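Local coordinates for probable zinc protease PqqL (Escherichia coli, PDB 6OFT), which probably acts as a periplasmic zinc metalloendopeptidase of the M16 family, this chain being the first half of the protein, at residues A[87-92]-A[96-101]; A[32-37]-A[111-116]; A[330-335]-A[452-457]; A[298-303]-A[335-340]; A[280-285]-A[353-358]. All coordinates share one frame; numbering follows the deposited sequence.

Overall arrangement
Two groups of contacts flank the chain's centre. Interactions 1 and 2, centres about 11 Å apart, share the mixed sheet of the M16 peptidase domain: strands 96-103 and 31-38 are neighbours, and Leu-34 N bonds to Val-100 O at 2.8 Å. Interaction 1 reaches the predicted catalytic site, where the Thr-91 side chain lies about 3 Å from that of Glu-57, the predicted proton acceptor, and about 4 Å from that of predicted zinc ligand His-54; the others lie away. Interactions 3 and 4, centres about 10 Å apart, share Ala-335 and grip helix 331-348 from two sides. Interaction 5, centred about 20 Å from interaction 4, joins helices 271-296 and 352-371 of the inactive-type domain.

Interaction 1 (A[87-92]-A[96-101]); sequences VNAYTS and TVYQVS
Asn-88 O accepts the shortest bond of this contact, from Gln-99 N at 2.8 Å, the donor tilted 21° from the carbonyl plane. The return bond, Asn-88 N to Gln-99 O, is 2.9 Å long. Two residues along, Tyr-90 and Val-97 form the next hydrogen-bonded pair, with Tyr-90 N lying in the carbonyl plane of Val-97 O, while Val-97 N meets Tyr-90 O at 2.9 Å, almost in line with the C=O bond. Between and beyond these pairs, Val-87 faces Val-100, Ala-89 faces Tyr-98 and Thr-91 faces Thr-96 as non-hydrogen-bonded pairs. The two kinds of pair alternate along an antiparallel beta hairpin at the edge of the peptidase-domain sheet, strand 87-91 being outermost and strand 96-103 bonding onward to strand 31-38. On the face bearing Tyr-90, a chi1 of 71° sets the ring between its own backbone N and carbonyl carbon and swings it across to the partner strand. Val-97 CB sits over one ring face, 4.0 Å from the centroid, a CH-pi contact. Gln-99 NE2 lies in the ring plane at its edge, 3.4 Å from Tyr-90 CE2, with the amide turned 74° from the ring. The phenol oxygen bonds to Glu-95 in the turn. Replacing Tyr-90 with an alanine would probably strip Val-97 of the ring it packs on, leave Gln-99 without its ring edge and deprive Glu-95 of the hydroxyl. On the other face, Thr-91 OG1 rests 3.6 Å from Thr-96 CG2 and bonds to Glu-57, the predicted proton acceptor, while Tyr-98 OH is bonded to Tyr-194.

Interaction 2 (A[32-37]-A[111-116]); sequences VNLWLQ and QQVMAI
Leu-34 CD1 fills the meeting point of strand and helix, 3.8 Å from Val-113 CG1 and 4.1 Å from Met-114 SD. One methyl thus serves both helix residues: the leucine and valine branches meet at a slant, whereas the methionine runs across the leucine at about a right angle. Val-113 points toward the strand. Met-114 starts off to the side of it, and bends at chi2 and chi3 (-52° and -63°) fold the thioether back so that sulfur reaches the leucine. Leu-34 itself carries CG opposite its carbonyl carbon (chi1 -56°) and runs on extended to CD1. Further out, Leu-102 of the adjoining strand touches both Leu-34 and Val-113, and Phe-117 of helix 107-122 also packs on Leu-34. Backbone bonds from Leu-34 to Val-100 and from Trp-35 to Ile-202 hold strand 31-38 between two neighbours in the sheet. Helix 107-122 packs on the face bearing Leu-34, while Trp-35 points to the other face and meets helix 378-391, giving the layered alpha/beta build of an M16 domain. Across the two segments the joint is wholly apolar, so it rests on dispersion and on the exclusion of water rather than on any directed bond.

Interaction 3 (A[330-335]-A[452-457]); sequences NMQDAA and LALEKE
This is a small apolar helix-helix contact on the periphery of the second M16-type domain, where helix 448-459, near the end of the chain, packs against the start of helix 331-348. Helix 331-348 follows strand 317-326 of the domain's five-stranded sheet, and both helices also touch strand 430-436: Met-331 rests on Gln-434 and Val-436, Leu-452 and Glu-455 on Trp-432. The closest pair of CA atoms, those of Ala-335 and Leu-454, is 8.2 Å apart, a spacing bridged by one leucine side chain. Leu-454 sets off toward the other helix. Its CG stands opposite the backbone N (chi1 -166°), and this carries the isobutyl group outward from the helix until CD2 meets Ala-335. The small alanine lets that methyl approach the backbone itself, with Leu-454 CD2 3.8 Å from Ala-335 C. Neighbouring Asn-336 and, from a loop, Leu-446 add to the packing, the first touching Leu-454 and the second Ala-335. On the exposed margin lies Gln-332. Its chain bends at chi2, 72°, and so brings the amide round beside the leucine, which it meets at a slant and by contact alone. Only two methyls and one amide nitrogen carry the side-chain part of the joint: Leu-454 CD2 is 3.8 Å from Ala-335 CB and 4.1 Å from Gln-332 NE2.

Interaction 4 (A[298-303]-A[335-340]); sequences GELKTI and ANALMA
A loop-on-helix contact of the second M16-type domain is formed where the connection from helix 271-296 to strand 303-314 crosses the flank of helix 331-348. The connection begins with a Schellman motif, in which Gly-298, at a phi of 93°, ends the preceding helix and turns the chain away. It then delivers two apolar side chains, Leu-300 and Ile-303, to a single methyl group of the helix, Ala-337 CB. The alanine points toward the loop, and its slight bulk allows the backbones to approach, the CA atoms of Ile-303 and Ala-337 being 7.6 Å apart. Leu-300 comes in by CD2, 3.9 Å from Ala-337 CB. In Ile-303, CG1 stands between the backbone N and the carbonyl carbon (chi1 63°), while CG2 lies opposite that carbonyl carbon; both branches are thereby turned to the helix. On the sheet side, Val-324 of strand 317-326 touches Ile-303 and Ala-337 alike, and Ile-295 of helix 271-296 also packs on Ile-303, so the apolar packing continues into the layer between sheet and helices. Leu-300 leans in addition on Leu-291 and Arg-294, which tie the loop back to the helix it has just left. Ile-303 touches the alanine methyl with two carbons: CG2 lies 3.8 Å and CD1 4.2 Å from Ala-337 CB.

Interaction 5 (A[280-285]-A[353-358]); sequences WSMLVQ and EELDDV
Val-358 lies against Met-282 and Gln-285, its CG1 3.8 Å from Met-282 CG and its CG2 3.9 Å from Gln-285 NE2. These three carry most of the joint between helices 271-296 and 352-371, whose short segments run at 111° with their axes 10.8 Å apart at the closest approach. The denser part is apolar. Met-282, extended beyond CG, slants past the valine and puts SD 3.9 Å from Leu-355 CD1, crossing the leucine at about a right angle. Leu-355 leaves its helix to one side, yet with CG opposite the backbone N (chi1 -178°) its branch still gains the sulfur. Trp-409 against Met-282 and Leu-417 against Leu-355 add to this buried side within the helical layer of the second M16-type domain. The looser side belongs to Gln-285, which is partly exposed. Its extended chain meets Val-358 from the opposite direction, and the amide carbon stands about equally far from both valine methyls, Gln-285 CD to Val-358 CG1 being 4.0 Å. Its oxygen has a polar partner elsewhere, Arg-362, one turn further along the valine's helix; Ser-281 bonds to the same guanidinium group. Replacing Gln-285 with an alanine would probably leave the Arg-362 guanidinium without one acceptor and open a gap beside the valine methyls. Nearby, Glu-354 forms a salt bridge with Arg-290. The two segments therefore meet by van der Waals packing, mostly apolar, while directed polar bonds at the margin of the contact, glutamine and serine to arginine, would help to fix how the two helices cross.

Interaction 1 (A[87-92]-A[96-101])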
# COMPACT_ATOMS: atom_id res chain seq x y z
N VAL A 87 -4.65 2.22 -20.34
CA VAL A 87 -3.89 0.98 -20.20
C VAL A 87 -2.68 1.27 -19.32
O VAL A 87 -1.95 2.21 -19.58
CB VAL A 87 -3.49 0.37 -21.57
CG1 VAL A 87 -2.88 -1.02 -21.39
CG2 VAL A 87 -4.68 0.32 -22.54
N ASN A 88 -2.49 0.47 -18.28
CA ASN A 88 -1.37 0.66 -17.34
C ASN A 88 -0.97 -0.67 -16.75
O ASN A 88 -1.72 -1.63 -16.84
CB ASN A 88 -1.81 1.58 -16.16
CG ASN A 88 -2.11 3.00 -16.52
OD1 ASN A 88 -1.20 3.79 -16.82
ND2 ASN A 88 -3.39 3.36 -16.50
N ALA A 89 0.20 -0.71 -16.10
CA ALA A 89 0.67 -1.92 -15.41
C ALA A 89 1.64 -1.48 -14.34
O ALA A 89 2.22 -0.41 -14.46
CB ALA A 89 1.37 -2.86 -16.40
N TYR A 90 1.83 -2.30 -13.30
CA TYR A 90 2.79 -1.99 -12.26
C TYR A 90 3.31 -3.28 -11.65
O TYR A 90 2.59 -4.28 -11.62
CB TYR A 90 2.21 -1.05 -11.16
CG TYR A 90 1.18 -1.68 -10.24
CD1 TYR A 90 1.57 -2.45 -9.15
CD2 TYR A 90 -0.18 -1.43 -10.42
CE1 TYR A 90 0.62 -3.03 -8.30
CE2 TYR A 90 -1.13 -1.97 -9.56
CZ TYR A 90 -0.73 -2.75 -8.48
OH TYR A 90 -1.67 -3.30 -7.64
N THR A 91 4.53 -3.22 -11.10
CA THR A 91 5.17 -4.31 -10.38
C THR A 91 5.54 -3.81 -9.00
O THR A 91 6.20 -2.77 -8.87
CB THR A 91 6.40 -4.85 -11.13
OG1 THR A 91 6.04 -5.13 -12.48
CG2 THR A 91 6.96 -6.12 -10.49
N SER A 92 5.12 -4.53 -7.97
CA SER A 92 5.47 -4.16 -6.60
C SER A 92 6.22 -5.35 -6.00
O SER A 92 6.58 -6.29 -6.71
CB SER A 92 4.20 -3.84 -5.80
OG SER A 92 3.40 -5.00 -5.60
N THR A 96 2.16 -8.20 -9.63
CA THR A 96 2.27 -7.57 -10.94
C THR A 96 0.83 -7.44 -11.39
O THR A 96 0.10 -8.43 -11.37
CB THR A 96 3.10 -8.39 -11.92
OG1 THR A 96 4.26 -8.90 -11.27
CG2 THR A 96 3.53 -7.58 -13.11
N VAL A 97 0.39 -6.23 -11.74
CA VAL A 97 -1.00 -6.01 -12.13
C VAL A 97 -1.06 -5.32 -13.49
O VAL A 97 -0.33 -4.35 -13.72
CB VAL A 97 -1.82 -5.25 -11.04
CG1 VAL A 97 -3.28 -5.03 -11.46
CG2 VAL A 97 -1.79 -5.99 -9.70
N TYR A 98 -1.98 -5.81 -14.37
CA TYR A 98 -2.22 -5.31 -15.73
C TYR A 98 -3.61 -4.72 -15.78
O TYR A 98 -4.58 -5.40 -15.42
CB TYR A 98 -2.01 -6.44 -16.76
CG TYR A 98 -0.61 -7.00 -16.69
CD1 TYR A 98 0.43 -6.45 -17.43
CD2 TYR A 98 -0.30 -8.07 -15.83
CE1 TYR A 98 1.73 -6.93 -17.33
CE2 TYR A 98 0.99 -8.56 -15.72
CZ TYR A 98 2.00 -8.00 -16.48
OH TYR A 98 3.27 -8.50 -16.44
N GLN A 99 -3.70 -3.44 -16.14
CA GLN A 99 -4.95 -2.67 -16.00
C GLN A 99 -5.46 -2.07 -17.29
O GLN A 99 -4.69 -1.44 -18.03
CB GLN A 99 -4.77 -1.55 -14.94
CG GLN A 99 -4.17 -2.02 -13.58
CD GLN A 99 -3.65 -0.89 -12.71
OE1 GLN A 99 -3.09 0.09 -13.18
NE2 GLN A 99 -3.81 -1.01 -11.39
N VAL A 100 -6.76 -2.27 -17.56
CA VAL A 100 -7.46 -1.67 -18.70
C VAL A 100 -8.82 -1.12 -18.19
O VAL A 100 -9.56 -1.83 -17.50
CB VAL A 100 -7.64 -2.60 -19.93
CG1 VAL A 100 -8.31 -1.86 -21.10
CG2 VAL A 100 -6.31 -3.22 -20.39
N SER A 101 -9.13 0.13 -18.53
CA SER A 101 -10.40 0.79 -18.25
C SER A 101 -10.97 1.17 -19.61
O SER A 101 -10.28 1.81 -20.40
CB SER A 101 -10.20 2.05 -17.41
OG SER A 101 -11.46 2.56 -16.98

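Interaction 2 (A[32-37]-A[111-116])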
# COMPACT_ATOMS: atom_id res chain seq x y z
N VAL A 32 -15.95 0.13 -17.13
CA VAL A 32 -15.48 -1.08 -16.47
C VAL A 32 -13.95 -1.07 -16.37
O VAL A 32 -13.27 -0.59 -17.27
CB VAL A 32 -16.01 -2.37 -17.17
CG1 VAL A 32 -15.39 -2.56 -18.55
CG2 VAL A 32 -15.79 -3.61 -16.30
N ASN A 33 -13.43 -1.60 -15.26
CA ASN A 33 -12.02 -1.83 -15.03
C ASN A 33 -11.82 -3.32 -15.15
O ASN A 33 -12.61 -4.11 -14.60
CB ASN A 33 -11.59 -1.34 -13.65
CG ASN A 33 -11.31 0.13 -13.58
OD1 ASN A 33 -11.31 0.85 -14.59
ND2 ASN A 33 -11.09 0.61 -12.37
N LEU A 34 -10.82 -3.71 -15.94
CA LEU A 34 -10.44 -5.10 -16.14
C LEU A 34 -8.98 -5.17 -15.73
O LEU A 34 -8.14 -4.50 -16.35
CB LEU A 34 -10.63 -5.55 -17.61
CG LEU A 34 -12.02 -5.40 -18.24
CD1 LEU A 34 -11.98 -5.79 -19.70
CD2 LEU A 34 -13.08 -6.26 -17.51
N TRP A 35 -8.70 -5.85 -14.61
CA TRP A 35 -7.35 -5.96 -14.08
C TRP A 35 -6.95 -7.41 -13.97
O TRP A 35 -7.69 -8.21 -13.37
CB TRP A 35 -7.22 -5.34 -12.66
CG TRP A 35 -7.30 -3.84 -12.52
CD1 TRP A 35 -7.79 -2.94 -13.43
CD2 TRP A 35 -6.97 -3.09 -11.35
NE1 TRP A 35 -7.72 -1.66 -12.91
CE2 TRP A 35 -7.22 -1.73 -11.63
CE3 TRP A 35 -6.48 -3.45 -10.07
CZ2 TRP A 35 -7.04 -0.72 -10.67
CZ3 TRP A 35 -6.25 -2.44 -9.14
CH2 TRP A 35 -6.52 -1.09 -9.45
N LEU A 36 -5.75 -7.75 -14.47
CA LEU A 36 -5.17 -9.08 -14.32
C LEU A 36 -4.10 -8.96 -13.24
O LEU A 36 -3.12 -8.21 -13.38
CB LEU A 36 -4.59 -9.63 -15.64
CG LEU A 36 -3.83 -10.97 -15.50
CD1 LEU A 36 -4.78 -12.12 -15.01
CD2 LEU A 36 -3.09 -11.33 -16.80
N GLN A 37 -4.31 -9.69 -12.14
CA GLN A 37 -3.42 -9.67 -10.99
C GLN A 37 -2.60 -10.95 -10.85
O GLN A 37 -3.15 -12.02 -10.62
CB GLN A 37 -4.25 -9.35 -9.72
CG GLN A 37 -3.49 -9.49 -8.39
CD GLN A 37 -4.45 -9.36 -7.24
OE1 GLN A 37 -5.37 -10.18 -7.08
NE2 GLN A 37 -4.29 -8.33 -6.44
N GLN A 111 -14.37 -7.81 -25.93
CA GLN A 111 -13.88 -9.11 -26.40
C GLN A 111 -12.42 -9.05 -26.84
O GLN A 111 -11.62 -9.92 -26.49
CB GLN A 111 -14.81 -9.65 -27.50
CG GLN A 111 -14.40 -10.99 -28.13
CD GLN A 111 -13.99 -12.06 -27.13
OE1 GLN A 111 -14.69 -12.36 -26.14
NE2 GLN A 111 -12.83 -12.67 -27.39
N GLN A 112 -12.06 -8.00 -27.61
CA GLN A 112 -10.73 -7.77 -28.07
C GLN A 112 -9.77 -7.59 -26.88
O GLN A 112 -8.70 -8.21 -26.88
CB GLN A 112 -10.70 -6.56 -29.02
CG GLN A 112 -9.32 -6.20 -29.53
CD GLN A 112 -8.72 -7.25 -30.43
OE1 GLN A 112 -8.78 -7.13 -31.65
NE2 GLN A 112 -8.12 -8.28 -29.84
N VAL A 113 -10.17 -6.79 -25.85
CA VAL A 113 -9.36 -6.55 -24.65
C VAL A 113 -9.14 -7.89 -23.89
O VAL A 113 -8.01 -8.19 -23.47
CB VAL A 113 -9.97 -5.42 -23.75
CG1 VAL A 113 -9.33 -5.38 -22.37
CG2 VAL A 113 -9.85 -4.05 -24.41
N MET A 114 -10.19 -8.71 -23.79
CA MET A 114 -10.13 -10.02 -23.13
C MET A 114 -9.16 -10.98 -23.85
O MET A 114 -8.48 -11.77 -23.20
CB MET A 114 -11.53 -10.65 -23.06
CG MET A 114 -12.45 -10.01 -22.03
SD MET A 114 -11.77 -9.87 -20.36
CE MET A 114 -11.55 -11.59 -19.92
N ALA A 115 -9.11 -10.89 -25.19
CA ALA A 115 -8.23 -11.71 -26.04
C ALA A 115 -6.76 -11.34 -25.77
O ALA A 115 -5.92 -12.24 -25.68
CB ALA A 115 -8.57 -11.52 -27.50
N ILE A 116 -6.47 -10.03 -25.55
CA ILE A 116 -5.14 -9.53 -25.18
C ILE A 116 -4.77 -10.06 -23.78
O ILE A 116 -3.63 -10.47 -23.59
CB ILE A 116 -5.05 -7.98 -25.29
CG1 ILE A 116 -5.15 -7.52 -26.77
CG2 ILE A 116 -3.77 -7.44 -24.64
CD1 ILE A 116 -5.37 -6.03 -27.00

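Interaction 3 (A[330-335]-A[452-457])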
# COMPACT_ATOMS: atom_id res chain seq x y z
N ASN A 330 13.32 25.55 13.30
CA ASN A 330 13.18 25.38 14.73
C ASN A 330 12.99 23.90 15.10
O ASN A 330 11.88 23.45 15.40
CB ASN A 330 12.08 26.31 15.28
CG ASN A 330 12.24 27.77 14.90
OD1 ASN A 330 13.32 28.26 14.53
ND2 ASN A 330 11.14 28.52 14.98
N MET A 331 14.10 23.15 15.09
CA MET A 331 14.13 21.72 15.40
C MET A 331 13.84 21.42 16.87
O MET A 331 13.24 20.39 17.18
CB MET A 331 15.45 21.06 14.94
CG MET A 331 15.74 21.24 13.45
SD MET A 331 14.43 20.68 12.33
CE MET A 331 14.74 18.92 12.32
N GLN A 332 14.23 22.33 17.78
CA GLN A 332 14.02 22.19 19.22
C GLN A 332 12.54 22.23 19.58
O GLN A 332 12.07 21.38 20.35
CB GLN A 332 14.81 23.24 20.01
CG GLN A 332 15.01 22.89 21.48
CD GLN A 332 16.01 21.77 21.68
OE1 GLN A 332 17.18 21.87 21.28
NE2 GLN A 332 15.57 20.69 22.30
N ASP A 333 11.79 23.15 18.97
CA ASP A 333 10.35 23.30 19.20
C ASP A 333 9.55 22.10 18.71
O ASP A 333 8.59 21.70 19.37
CB ASP A 333 9.82 24.62 18.61
CG ASP A 333 10.25 25.86 19.37
OD1 ASP A 333 10.07 26.97 18.84
OD2 ASP A 333 10.76 25.71 20.51
N ALA A 334 9.96 21.53 17.55
CA ALA A 334 9.35 20.34 16.96
C ALA A 334 9.53 19.15 17.90
O ALA A 334 8.55 18.48 18.25
CB ALA A 334 9.98 20.04 15.60
N ALA A 335 10.78 18.91 18.35
CA ALA A 335 11.16 17.84 19.27
C ALA A 335 10.38 18.01 20.58
O ALA A 335 9.78 17.04 21.06
CB ALA A 335 12.66 17.87 19.52
N LEU A 452 17.11 11.91 23.80
CA LEU A 452 16.80 11.07 24.98
C LEU A 452 16.85 11.90 26.27
O LEU A 452 16.12 11.55 27.15
CB LEU A 452 17.71 9.85 25.01
CG LEU A 452 17.58 8.88 23.84
CD1 LEU A 452 18.20 7.55 24.16
CD2 LEU A 452 16.13 8.70 23.41
N ALA A 453 17.66 12.96 26.36
CA ALA A 453 17.65 13.79 27.57
C ALA A 453 16.33 14.56 27.63
O ALA A 453 15.80 14.80 28.72
CB ALA A 453 18.83 14.76 27.56
N LEU A 454 15.78 14.93 26.46
CA LEU A 454 14.51 15.61 26.36
C LEU A 454 13.37 14.65 26.73
O LEU A 454 12.44 15.05 27.42
CB LEU A 454 14.32 16.21 24.95
CG LEU A 454 13.19 17.24 24.79
CD1 LEU A 454 13.43 18.50 25.67
CD2 LEU A 454 13.01 17.61 23.32
N GLU A 455 13.50 13.40 26.38
CA GLU A 455 12.50 12.37 26.73
C GLU A 455 12.53 12.17 28.25
O GLU A 455 11.48 12.16 28.84
CB GLU A 455 12.80 11.08 25.98
CG GLU A 455 11.77 9.99 26.16
CD GLU A 455 12.15 8.70 25.46
OE1 GLU A 455 12.85 7.92 26.04
OE2 GLU A 455 11.80 8.53 24.34
N LYS A 456 13.68 12.05 28.85
CA LYS A 456 13.81 11.85 30.30
C LYS A 456 13.23 13.05 31.06
O LYS A 456 12.55 12.86 32.07
CB LYS A 456 15.29 11.62 30.67
CG LYS A 456 15.51 11.25 32.14
CD LYS A 456 16.95 11.49 32.57
CE LYS A 456 17.17 10.98 33.97
NZ LYS A 456 18.47 11.45 34.53
N GLU A 457 13.51 14.27 30.58
CA GLU A 457 13.00 15.53 31.14
C GLU A 457 11.46 15.47 31.20
O GLU A 457 10.90 15.69 32.27
CB GLU A 457 13.45 16.70 30.24
CG GLU A 457 13.05 18.09 30.70
CD GLU A 457 13.48 19.19 29.76
OE1 GLU A 457 14.70 19.38 29.58
OE2 GLU A 457 12.59 19.88 29.20

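Interaction 4 (A[298-303]-A[335-340])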
# COMPACT_ATOMS: atom_id res chain seq x y z
N GLY A 298 -4.55 27.44 19.39
CA GLY A 298 -3.46 28.41 19.51
C GLY A 298 -2.33 28.05 20.45
O GLY A 298 -1.38 28.83 20.59
N GLU A 299 -2.41 26.87 21.12
CA GLU A 299 -1.39 26.39 22.07
C GLU A 299 -0.03 26.11 21.41
O GLU A 299 1.00 26.31 22.05
CB GLU A 299 -1.84 25.10 22.78
CG GLU A 299 -3.09 25.20 23.63
CD GLU A 299 -3.64 23.85 24.06
OE1 GLU A 299 -2.87 23.06 24.67
OE2 GLU A 299 -4.83 23.57 23.78
N LEU A 300 -0.03 25.61 20.15
CA LEU A 300 1.20 25.23 19.44
C LEU A 300 1.47 26.03 18.17
O LEU A 300 1.31 25.51 17.06
CB LEU A 300 1.22 23.72 19.15
CG LEU A 300 1.56 22.79 20.31
CD1 LEU A 300 1.08 21.39 20.02
CD2 LEU A 300 3.05 22.80 20.60
N LYS A 301 1.93 27.28 18.31
CA LYS A 301 2.27 28.10 17.15
C LYS A 301 3.79 28.05 16.86
O LYS A 301 4.24 28.58 15.84
CB LYS A 301 1.71 29.52 17.28
CG LYS A 301 0.59 29.83 16.26
CD LYS A 301 -0.61 28.86 16.34
CE LYS A 301 -1.46 28.88 15.08
NZ LYS A 301 -2.28 27.64 14.95
N THR A 302 4.53 27.33 17.73
CA THR A 302 5.98 27.06 17.65
C THR A 302 6.29 25.96 16.61
O THR A 302 7.45 25.73 16.29
CB THR A 302 6.53 26.66 19.04
OG1 THR A 302 5.76 25.59 19.58
CG2 THR A 302 6.58 27.84 20.01
N ILE A 303 5.23 25.26 16.11
CA ILE A 303 5.28 24.17 15.12
C ILE A 303 4.27 24.43 13.98
O ILE A 303 3.30 25.17 14.19
CB ILE A 303 5.07 22.77 15.77
CG1 ILE A 303 3.67 22.63 16.43
CG2 ILE A 303 6.19 22.43 16.76
CD1 ILE A 303 3.12 21.23 16.50
N ALA A 335 10.78 18.91 18.35
CA ALA A 335 11.16 17.84 19.27
C ALA A 335 10.38 18.01 20.58
O ALA A 335 9.78 17.04 21.06
CB ALA A 335 12.66 17.87 19.52
N ASN A 336 10.34 19.26 21.13
CA ASN A 336 9.61 19.58 22.35
C ASN A 336 8.13 19.22 22.25
O ASN A 336 7.65 18.48 23.11
CB ASN A 336 9.82 21.03 22.77
CG ASN A 336 11.07 21.22 23.59
OD1 ASN A 336 11.21 20.65 24.68
ND2 ASN A 336 12.00 22.01 23.11
N ALA A 337 7.45 19.66 21.17
CA ALA A 337 6.02 19.36 20.92
C ALA A 337 5.73 17.86 20.84
O ALA A 337 4.77 17.40 21.46
CB ALA A 337 5.56 20.04 19.64
N LEU A 338 6.58 17.11 20.10
CA LEU A 338 6.42 15.67 19.94
C LEU A 338 6.60 14.93 21.26
O LEU A 338 5.74 14.12 21.62
CB LEU A 338 7.38 15.11 18.85
CG LEU A 338 7.25 13.61 18.47
CD1 LEU A 338 5.82 13.23 18.09
CD2 LEU A 338 8.23 13.24 17.36
N MET A 339 7.71 15.20 21.97
CA MET A 339 8.04 14.58 23.26
C MET A 339 6.97 14.85 24.31
O MET A 339 6.63 13.96 25.09
CB MET A 339 9.40 15.12 23.75
CG MET A 339 10.22 14.10 24.51
SD MET A 339 10.79 12.74 23.46
CE MET A 339 12.06 13.61 22.47
N ALA A 340 6.49 16.11 24.37
CA ALA A 340 5.47 16.57 25.31
C ALA A 340 4.16 15.83 25.09
O ALA A 340 3.57 15.39 26.06
CB ALA A 340 5.24 18.07 25.15

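Interaction 5 (A[280-285]-A[353-358])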
# COMPACT_ATOMS: atom_id res chain seq x y z
N TRP A 280 -5.26 0.13 16.70
CA TRP A 280 -4.07 0.86 16.20
C TRP A 280 -4.49 2.11 15.45
O TRP A 280 -3.87 3.15 15.62
CB TRP A 280 -3.15 -0.00 15.31
CG TRP A 280 -2.45 -1.12 16.01
CD1 TRP A 280 -2.52 -2.45 15.70
CD2 TRP A 280 -1.59 -1.02 17.16
NE1 TRP A 280 -1.76 -3.18 16.59
CE2 TRP A 280 -1.19 -2.33 17.50
CE3 TRP A 280 -1.12 0.06 17.94
CZ2 TRP A 280 -0.33 -2.59 18.58
CZ3 TRP A 280 -0.30 -0.20 19.03
CH2 TRP A 280 0.10 -1.51 19.33
N SER A 281 -5.56 2.01 14.64
CA SER A 281 -6.15 3.08 13.85
C SER A 281 -6.69 4.20 14.75
O SER A 281 -6.52 5.37 14.43
CB SER A 281 -7.27 2.53 12.97
OG SER A 281 -7.93 3.56 12.25
N MET A 282 -7.32 3.82 15.87
CA MET A 282 -7.86 4.78 16.82
C MET A 282 -6.79 5.48 17.60
O MET A 282 -6.91 6.69 17.79
CB MET A 282 -8.92 4.16 17.72
CG MET A 282 -10.26 4.15 17.03
SD MET A 282 -11.52 3.44 18.04
CE MET A 282 -12.76 3.22 16.83
N LEU A 283 -5.70 4.77 17.99
CA LEU A 283 -4.56 5.37 18.69
C LEU A 283 -3.92 6.45 17.82
O LEU A 283 -3.62 7.53 18.31
CB LEU A 283 -3.51 4.32 19.10
CG LEU A 283 -3.77 3.52 20.37
CD1 LEU A 283 -2.70 2.49 20.58
CD2 LEU A 283 -3.86 4.42 21.62
N VAL A 284 -3.79 6.15 16.51
CA VAL A 284 -3.25 7.03 15.46
C VAL A 284 -4.16 8.26 15.33
O VAL A 284 -3.68 9.39 15.44
CB VAL A 284 -3.05 6.24 14.12
CG1 VAL A 284 -3.07 7.14 12.89
CG2 VAL A 284 -1.78 5.39 14.16
N GLN A 285 -5.48 8.04 15.18
CA GLN A 285 -6.45 9.13 15.06
C GLN A 285 -6.50 10.02 16.30
O GLN A 285 -6.56 11.24 16.16
CB GLN A 285 -7.86 8.62 14.71
CG GLN A 285 -8.84 9.79 14.45
CD GLN A 285 -10.15 9.39 13.82
OE1 GLN A 285 -10.33 8.26 13.35
NE2 GLN A 285 -11.09 10.33 13.80
N GLU A 353 -14.44 11.04 26.64
CA GLU A 353 -15.02 11.99 25.68
C GLU A 353 -14.25 12.00 24.37
O GLU A 353 -14.87 12.11 23.31
CB GLU A 353 -15.11 13.43 26.22
CG GLU A 353 -15.65 13.58 27.64
CD GLU A 353 -14.56 13.45 28.69
OE1 GLU A 353 -13.71 14.36 28.78
OE2 GLU A 353 -14.55 12.42 29.40
N GLU A 354 -12.91 11.92 24.44
CA GLU A 354 -12.02 11.92 23.28
C GLU A 354 -12.26 10.67 22.42
O GLU A 354 -12.33 10.77 21.19
CB GLU A 354 -10.56 11.94 23.73
CG GLU A 354 -9.95 13.31 23.96
CD GLU A 354 -8.48 13.19 24.29
OE1 GLU A 354 -7.65 13.74 23.53
OE2 GLU A 354 -8.15 12.52 25.30
N LEU A 355 -12.39 9.49 23.07
CA LEU A 355 -12.66 8.21 22.40
C LEU A 355 -14.09 8.19 21.83
O LEU A 355 -14.28 7.76 20.69
CB LEU A 355 -12.41 7.00 23.34
CG LEU A 355 -12.63 5.59 22.73
CD1 LEU A 355 -11.77 5.36 21.45
CD2 LEU A 355 -12.35 4.50 23.76
N ASP A 356 -15.08 8.68 22.61
CA ASP A 356 -16.48 8.79 22.19
C ASP A 356 -16.64 9.69 20.96
O ASP A 356 -17.46 9.38 20.11
CB ASP A 356 -17.39 9.30 23.33
CG ASP A 356 -17.78 8.28 24.38
OD1 ASP A 356 -17.67 7.06 24.10
OD2 ASP A 356 -18.20 8.69 25.49
N ASP A 357 -15.84 10.77 20.87
CA ASP A 357 -15.88 11.64 19.68
C ASP A 357 -15.26 10.96 18.45
O ASP A 357 -15.78 11.13 17.36
CB ASP A 357 -15.21 12.99 19.95
CG ASP A 357 -15.34 13.96 18.79
OD1 ASP A 357 -16.49 14.37 18.47
OD2 ASP A 357 -14.30 14.30 18.19
N VAL A 358 -14.17 10.20 18.61
CA VAL A 358 -13.54 9.47 17.49
C VAL A 358 -14.53 8.44 16.91
O VAL A 358 -14.78 8.46 15.71
CB VAL A 358 -12.14 8.90 17.86
CG1 VAL A 358 -11.78 7.66 17.02
CG2 VAL A 358 -11.08 9.97 17.69